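Local structure of UDP-N-acetylglucosamine 2-epimerase (Listeria monocytogenes, 3OT5) at residues A247-V252 with E282-I287; P240-F245 with M275-G280. The protein probably catalyses the interconversion of UDP-N-acetylglucosamine and UDP-N-acetylmannosamine by inverting the configuration at C2 of the sugar. All coordinates share one frame; numbering follows the deposited sequence.

Both contacts are made by helix 240-254, and their centres lie about 9 Å apart in the domain built on the six-stranded parallel sheet, one of two Rossmann-like domains in the chain. Interaction 2 sets the first half of that helix against the end of helix 268-278; interaction 1 sets its second half against strand 284-287, an outermost strand of the sheet. Along the chain the order is 240-245, 247-252, 275-280, 282-287, with strand 258-263 between the two pairs. R249 ties the two together through a probable hydrogen bond from NH1 to G279 O. One helix thus packs on two successive elements at the border of the Rossmann-like sheet.

Interaction 1. Residues A247-V252 with E282-I287; sequences AVREIV and ERIHLI
The backbones come closest where helix 240-254 nears its end, with V252 CA 7.2 Å from R283 CA, just ahead of strand 284-287. Here R283 reaches across to the helix and grips V252 O with both terminal nitrogens: NH2 at 2.7 Å from V252 O and NH1 at 2.9 Å. The oxygen lies in the guanidinium plane, so the fork is end-on, but seen from the carbonyl both donors stand off its plane on the same face. The NH2 bond is the straighter of the two, with 151° at its hydrogen. A bend at chi3 (-62°) turns the guanidinium back toward the helix. The V252 side chain runs past R283 in the opposite sense and lays CG1 over one face of the guanidinium, 3.3 Å from R283 NH1. With CG1 anti to the backbone N (chi1 169°), the same methyl also meets I284 CG1 at 3.8 Å, while I284 CD1 extends to R249 CD, 3.9 Å away, the two chains crossing at about a right angle. R249's charged end is engaged elsewhere, by a salt bridge from NE to E253 and a hydrogen bond to G279 O. L260 of strand 258-263 packs against both V252 and I284, continuing the apolar layer between helix and sheet. R283 NH1 also donates to T258 O, so the guanidinium links the helix to the start of the neighbouring strand. Two N-H groups converging on one carbonyl, near the helix C-terminus, would probably offset some of the partial negative charge that gathers there.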
ATOM      1  N   ALA A 247      11.120  24.933   1.031  1.00 54.97           N
ATOM      2  CA  ALA A 247       9.828  25.176   0.396  1.00 54.65           C
ATOM      3  C   ALA A 247       8.682  25.134   1.405  1.00 53.00           C
ATOM      4  O   ALA A 247       7.884  26.065   1.466  1.00 52.87           O
ATOM      5  CB  ALA A 247       9.580  24.160  -0.708  1.00 54.13           C
ATOM      6  N   VAL A 248       8.607  24.050   2.179  1.00 50.53           N
ATOM      7  CA  VAL A 248       7.550  23.881   3.171  1.00 50.16           C
ATOM      8  C   VAL A 248       7.673  24.904   4.312  1.00 51.88           C
ATOM      9  O   VAL A 248       6.671  25.378   4.837  1.00 52.66           O
ATOM     10  CB  VAL A 248       7.461  22.414   3.682  1.00 49.07           C
ATOM     11  CG1 VAL A 248       7.004  21.496   2.552  1.00 49.41           C
ATOM     12  CG2 VAL A 248       8.791  21.936   4.249  1.00 47.42           C
ATOM     13  N   ARG A 249       8.898  25.250   4.686  1.00 53.54           N
ATOM     14  CA  ARG A 249       9.117  26.275   5.700  1.00 54.72           C
ATOM     15  C   ARG A 249       8.415  27.541   5.224  1.00 55.85           C
ATOM     16  O   ARG A 249       7.644  28.164   5.958  1.00 55.97           O
ATOM     17  CB  ARG A 249      10.607  26.565   5.837  1.00 55.80           C
ATOM     18  CG  ARG A 249      10.976  27.727   6.746  1.00 59.99           C
ATOM     19  CD  ARG A 249      10.832  27.422   8.232  1.00 62.04           C
ATOM     20  NE  ARG A 249      11.208  28.588   9.033  1.00 64.13           N
ATOM     21  CZ  ARG A 249      11.536  28.569  10.324  1.00 64.90           C
ATOM     22  NH1 ARG A 249      11.610  27.427  10.990  1.00 65.85           N
ATOM     23  NH2 ARG A 249      11.853  29.703  10.938  1.00 67.02           N
ATOM     24  N   GLU A 250       8.689  27.907   3.978  1.00 56.27           N
ATOM     25  CA  GLU A 250       8.108  29.107   3.377  1.00 58.47           C
ATOM     26  C   GLU A 250       6.578  29.024   3.245  1.00 56.90           C
ATOM     27  O   GLU A 250       5.890  30.039   3.378  1.00 58.98           O
ATOM     28  CB  GLU A 250       8.782  29.402   2.026  1.00 59.58           C
ATOM     29  CG  GLU A 250       8.340  30.707   1.390  1.00 66.09           C
ATOM     30  CD  GLU A 250       9.176  31.107   0.174  1.00 72.44           C
ATOM     31  OE1 GLU A 250       8.722  31.988  -0.591  1.00 74.96           O
ATOM     32  OE2 GLU A 250      10.282  30.548  -0.016  1.00 75.70           O
ATOM     33  N   ILE A 251       6.050  27.830   2.983  1.00 54.87           N
ATOM     34  CA  ILE A 251       4.603  27.636   2.879  1.00 54.14           C
ATOM     35  C   ILE A 251       4.004  27.930   4.254  1.00 54.67           C
ATOM     36  O   ILE A 251       3.023  28.683   4.381  1.00 55.05           O
ATOM     37  CB  ILE A 251       4.233  26.186   2.445  1.00 52.73           C
ATOM     38  CG1 ILE A 251       4.729  25.886   1.028  1.00 51.14           C
ATOM     39  CG2 ILE A 251       2.733  25.975   2.478  1.00 50.70           C
ATOM     40  CD1 ILE A 251       4.573  24.412   0.622  1.00 44.70           C
ATOM     41  N   VAL A 252       4.620  27.352   5.283  1.00 53.13           N
ATOM     42  CA  VAL A 252       4.172  27.545   6.659  1.00 54.25           C
ATOM     43  C   VAL A 252       4.240  29.011   7.098  1.00 56.92           C
ATOM     44  O   VAL A 252       3.300  29.511   7.715  1.00 58.36           O
ATOM     45  CB  VAL A 252       4.969  26.664   7.637  1.00 53.02           C
ATOM     46  CG1 VAL A 252       4.677  27.058   9.088  1.00 52.54           C
ATOM     47  CG2 VAL A 252       4.653  25.203   7.381  1.00 50.73           C
ATOM     48  N   GLU A 282       6.766  27.048  15.889  1.00 59.04           N
ATOM     49  CA  GLU A 282       5.596  26.539  16.600  1.00 60.34           C
ATOM     50  C   GLU A 282       4.589  25.770  15.733  1.00 58.34           C
ATOM     51  O   GLU A 282       3.863  24.929  16.248  1.00 57.85           O
ATOM     52  CB  GLU A 282       4.878  27.665  17.366  1.00 63.41           C
ATOM     53  CG  GLU A 282       4.396  28.873  16.535  1.00 68.17           C
ATOM     54  CD  GLU A 282       5.509  29.853  16.103  1.00 70.86           C
ATOM     55  OE1 GLU A 282       5.176  30.851  15.421  1.00 73.69           O
ATOM     56  OE2 GLU A 282       6.697  29.645  16.445  1.00 71.02           O
ATOM     57  N   ARG A 283       4.548  26.052  14.434  1.00 57.22           N
ATOM     58  CA  ARG A 283       3.608  25.379  13.535  1.00 55.87           C
ATOM     59  C   ARG A 283       4.243  24.270  12.683  1.00 53.76           C
ATOM     60  O   ARG A 283       3.611  23.743  11.768  1.00 51.32           O
ATOM     61  CB  ARG A 283       2.856  26.407  12.676  1.00 57.46           C
ATOM     62  CG  ARG A 283       1.950  27.286  13.528  1.00 60.04           C
ATOM     63  CD  ARG A 283       1.152  28.325  12.753  1.00 62.85           C
ATOM     64  NE  ARG A 283       2.006  29.293  12.064  1.00 62.29           N
ATOM     65  CZ  ARG A 283       2.286  29.294  10.762  1.00 59.40           C
ATOM     66  NH1 ARG A 283       1.758  28.395   9.939  1.00 57.35           N
ATOM     67  NH2 ARG A 283       3.082  30.234  10.276  1.00 59.56           N
ATOM     68  N   ILE A 284       5.487  23.913  12.998  1.00 53.00           N
ATOM     69  CA  ILE A 284       6.162  22.840  12.294  1.00 51.64           C
ATOM     70  C   ILE A 284       6.541  21.793  13.337  1.00 52.13           C
ATOM     71  O   ILE A 284       7.216  22.098  14.322  1.00 53.33           O
ATOM     72  CB  ILE A 284       7.403  23.310  11.538  1.00 51.44           C
ATOM     73  CG1 ILE A 284       7.056  24.481  10.608  1.00 52.01           C
ATOM     74  CG2 ILE A 284       7.968  22.158  10.741  1.00 48.60           C
ATOM     75  CD1 ILE A 284       8.241  24.963   9.756  1.00 50.08           C
ATOM     76  N   HIS A 285       6.080  20.565  13.133  1.00 51.07           N
ATOM     77  CA  HIS A 285       6.351  19.490  14.075  1.00 51.53           C
ATOM     78  C   HIS A 285       7.278  18.468  13.453  1.00 50.72           C
ATOM     79  O   HIS A 285       6.934  17.829  12.458  1.00 50.37           O
ATOM     80  CB  HIS A 285       5.034  18.856  14.502  1.00 52.33           C
ATOM     81  CG  HIS A 285       4.020  19.862  14.956  1.00 53.88           C
ATOM     82  ND1 HIS A 285       3.975  20.344  16.247  1.00 59.60           N
ATOM     83  CD2 HIS A 285       3.042  20.507  14.279  1.00 54.57           C
ATOM     84  CE1 HIS A 285       2.999  21.230  16.350  1.00 60.16           C
ATOM     85  NE2 HIS A 285       2.419  21.348  15.169  1.00 59.75           N
ATOM     86  N   LEU A 286       8.478  18.363  14.018  1.00 51.41           N
ATOM     87  CA  LEU A 286       9.482  17.429  13.563  1.00 50.52           C
ATOM     88  C   LEU A 286       9.446  16.261  14.508  1.00 50.72           C
ATOM     89  O   LEU A 286       9.994  16.310  15.608  1.00 52.29           O
ATOM     90  CB  LEU A 286      10.865  18.063  13.583  1.00 51.93           C
ATOM     91  CG  LEU A 286      11.026  19.309  12.717  1.00 54.35           C
ATOM     92  CD1 LEU A 286      12.458  19.818  12.807  1.00 53.41           C
ATOM     93  CD2 LEU A 286      10.637  19.009  11.277  1.00 51.23           C
ATOM     94  N   ILE A 287       8.797  15.198  14.077  1.00 49.27           N
ATOM     95  CA  ILE A 287       8.668  14.035  14.916  1.00 50.99           C
ATOM     96  C   ILE A 287       9.399  12.856  14.324  1.00 52.00           C
ATOM     97  O   ILE A 287       9.917  12.932  13.205  1.00 50.99           O
ATOM     98  CB  ILE A 287       7.179  13.682  15.124  1.00 49.47           C
ATOM     99  CG1 ILE A 287       6.525  13.250  13.808  1.00 46.63           C
ATOM    100  CG2 ILE A 287       6.453  14.878  15.717  1.00 50.33           C
ATOM    101  CD1 ILE A 287       5.054  12.872  13.954  1.00 43.94           C
TER

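Interaction 2. Residues P240-F245 with M275-G280; sequences PMQGMF and MAILGG
F245 overlaps L278 with its ring and I277 with its CB. L278 CD1 meets the ring obliquely, 3.5 Å from F245 CD1, and the two side chains cross at about a right angle. The other methyl of L278, CD2, drops to the backbone and lies 3.5 Å from F245 O, so the leucine fork touches both ring and carbonyl. I277 approaches from the neighbouring position on its helix: CG2 rests 3.9 Å from F245 CB and about as far from the F245 carbonyl group. With CG1 of I277 anti to the carbonyl carbon (chi1 -59°), the chain runs on to CD1, which reaches about one turn back, to Q242. There CD1 sits 3.9 Å from Q242 CG and 3.8 Å from Q242 O, meeting the base of an extended glutamine whose amide makes a weak hydrogen bond to E246. The contact is made by methyl groups set against a ring, two methylenes and backbone carbonyls of the facing helix, through van der Waals packing. The helix stops at L278, and G279 is the first residue to leave helical geometry. Beyond the pair, F245 also packs on V270, K273 and A274 of helix 268-278 and stacks edge-to-face with Y262 of strand 258-263, while L278 continues to I284 and L286 of strand 284-287; F245 and L278 thus join the two helices to the sheet.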
ATOM      1  N   PRO A 240      18.345  17.471  -3.188  1.00 73.11           N
ATOM      2  CA  PRO A 240      17.063  18.168  -3.320  1.00 70.89           C
ATOM      3  C   PRO A 240      16.335  18.366  -1.999  1.00 67.33           C
ATOM      4  O   PRO A 240      15.455  19.218  -1.906  1.00 66.40           O
ATOM      5  CB  PRO A 240      16.237  17.229  -4.221  1.00 70.09           C
ATOM      6  CG  PRO A 240      17.237  16.375  -4.917  1.00 73.36           C
ATOM      7  CD  PRO A 240      18.340  16.192  -3.921  1.00 73.88           C
ATOM      8  N   MET A 241      16.722  17.606  -0.983  1.00 65.29           N
ATOM      9  CA  MET A 241      16.057  17.669   0.300  1.00 63.00           C
ATOM     10  C   MET A 241      16.047  19.090   0.854  1.00 62.71           C
ATOM     11  O   MET A 241      15.025  19.557   1.346  1.00 60.73           O
ATOM     12  CB  MET A 241      16.727  16.719   1.294  1.00 63.23           C
ATOM     13  CG  MET A 241      15.796  16.260   2.394  1.00 63.12           C
ATOM     14  SD  MET A 241      14.417  15.279   1.719  1.00 66.07           S
ATOM     15  CE  MET A 241      13.500  14.841   3.195  1.00 66.13           C
ATOM     16  N   GLN A 242      17.179  19.778   0.760  1.00 63.65           N
ATOM     17  CA  GLN A 242      17.277  21.141   1.271  1.00 64.06           C
ATOM     18  C   GLN A 242      16.246  22.068   0.634  1.00 62.60           C
ATOM     19  O   GLN A 242      15.540  22.782   1.337  1.00 61.17           O
ATOM     20  CB  GLN A 242      18.689  21.696   1.078  1.00 67.18           C
ATOM     21  CG  GLN A 242      18.846  23.139   1.535  1.00 70.56           C
ATOM     22  CD  GLN A 242      20.282  23.596   1.518  1.00 76.79           C
ATOM     23  OE1 GLN A 242      21.199  22.782   1.591  1.00 82.30           O
ATOM     24  NE2 GLN A 242      20.490  24.908   1.447  1.00 80.83           N
ATOM     25  N   GLY A 243      16.154  22.052  -0.691  1.00 62.74           N
ATOM     26  CA  GLY A 243      15.190  22.893  -1.390  1.00 62.33           C
ATOM     27  C   GLY A 243      13.769  22.574  -0.955  1.00 59.70           C
ATOM     28  O   GLY A 243      12.937  23.473  -0.798  1.00 59.92           O
ATOM     29  N   MET A 244      13.490  21.290  -0.747  1.00 57.02           N
ATOM     30  CA  MET A 244      12.154  20.869  -0.337  1.00 55.39           C
ATOM     31  C   MET A 244      11.780  21.352   1.077  1.00 53.26           C
ATOM     32  O   MET A 244      10.661  21.823   1.272  1.00 51.49           O
ATOM     33  CB  MET A 244      11.984  19.350  -0.490  1.00 54.55           C
ATOM     34  CG  MET A 244      12.174  18.893  -1.936  1.00 56.82           C
ATOM     35  SD  MET A 244      11.770  17.183  -2.281  1.00 61.68           S
ATOM     36  CE  MET A 244      12.779  16.315  -1.082  1.00 55.32           C
ATOM     37  N   PHE A 245      12.697  21.256   2.045  1.00 53.06           N
ATOM     38  CA  PHE A 245      12.389  21.738   3.403  1.00 52.74           C
ATOM     39  C   PHE A 245      12.192  23.250   3.380  1.00 53.95           C
ATOM     40  O   PHE A 245      11.265  23.779   4.005  1.00 53.81           O
ATOM     41  CB  PHE A 245      13.463  21.395   4.443  1.00 52.91           C
ATOM     42  CG  PHE A 245      13.677  19.921   4.661  1.00 50.52           C
ATOM     43  CD1 PHE A 245      12.607  19.063   4.830  1.00 51.69           C
ATOM     44  CD2 PHE A 245      14.958  19.419   4.842  1.00 53.86           C
ATOM     45  CE1 PHE A 245      12.811  17.692   5.066  1.00 52.23           C
ATOM     46  CE2 PHE A 245      15.172  18.066   5.090  1.00 53.15           C
ATOM     47  CZ  PHE A 245      14.092  17.202   5.203  1.00 52.20           C
ATOM     48  N   MET A 275      16.252  19.990  11.035  1.00 56.64           N
ATOM     49  CA  MET A 275      16.350  20.796  12.256  1.00 58.08           C
ATOM     50  C   MET A 275      16.777  22.219  11.922  1.00 58.35           C
ATOM     51  O   MET A 275      16.227  23.187  12.450  1.00 58.62           O
ATOM     52  CB  MET A 275      17.373  20.196  13.232  1.00 60.13           C
ATOM     53  CG  MET A 275      16.964  18.855  13.840  1.00 62.02           C
ATOM     54  SD  MET A 275      15.497  19.006  14.883  1.00 69.83           S
ATOM     55  CE  MET A 275      16.095  20.037  16.223  1.00 70.34           C
ATOM     56  N   ALA A 276      17.762  22.327  11.039  1.00 58.35           N
ATOM     57  CA  ALA A 276      18.305  23.609  10.632  1.00 60.18           C
ATOM     58  C   ALA A 276      17.274  24.493   9.953  1.00 59.26           C
ATOM     59  O   ALA A 276      17.171  25.677  10.261  1.00 61.14           O
ATOM     60  CB  ALA A 276      19.501  23.397   9.709  1.00 61.25           C
ATOM     61  N   ILE A 277      16.487  23.910   9.062  1.00 57.15           N
ATOM     62  CA  ILE A 277      15.501  24.670   8.306  1.00 56.59           C
ATOM     63  C   ILE A 277      14.101  24.681   8.897  1.00 55.20           C
ATOM     64  O   ILE A 277      13.423  25.706   8.868  1.00 55.00           O
ATOM     65  CB  ILE A 277      15.391  24.118   6.872  1.00 56.40           C
ATOM     66  CG1 ILE A 277      16.752  24.207   6.177  1.00 58.64           C
ATOM     67  CG2 ILE A 277      14.306  24.874   6.080  1.00 54.68           C
ATOM     68  CD1 ILE A 277      16.772  23.618   4.795  1.00 61.09           C
ATOM     69  N   LEU A 278      13.669  23.548   9.431  1.00 53.54           N
ATOM     70  CA  LEU A 278      12.322  23.439   9.963  1.00 53.15           C
ATOM     71  C   LEU A 278      12.224  23.523  11.476  1.00 53.40           C
ATOM     72  O   LEU A 278      11.123  23.538  12.018  1.00 53.63           O
ATOM     73  CB  LEU A 278      11.712  22.115   9.505  1.00 51.13           C
ATOM     74  CG  LEU A 278      11.679  21.927   7.992  1.00 50.52           C
ATOM     75  CD1 LEU A 278      11.210  20.524   7.660  1.00 48.40           C
ATOM     76  CD2 LEU A 278      10.794  22.986   7.337  1.00 48.57           C
ATOM     77  N   GLY A 279      13.360  23.556  12.159  1.00 54.45           N
ATOM     78  CA  GLY A 279      13.355  23.605  13.613  1.00 55.57           C
ATOM     79  C   GLY A 279      12.955  24.952  14.167  1.00 56.19           C
ATOM     80  O   GLY A 279      12.990  25.962  13.474  1.00 57.27           O
ATOM     81  N   GLY A 280      12.534  24.947  15.418  1.00 57.51           N
ATOM     82  CA  GLY A 280      12.151  26.165  16.115  1.00 59.65           C
ATOM     83  C   GLY A 280      10.949  26.926  15.593  1.00 59.45           C
ATOM     84  O   GLY A 280      10.913  28.148  15.696  1.00 62.23           O
TER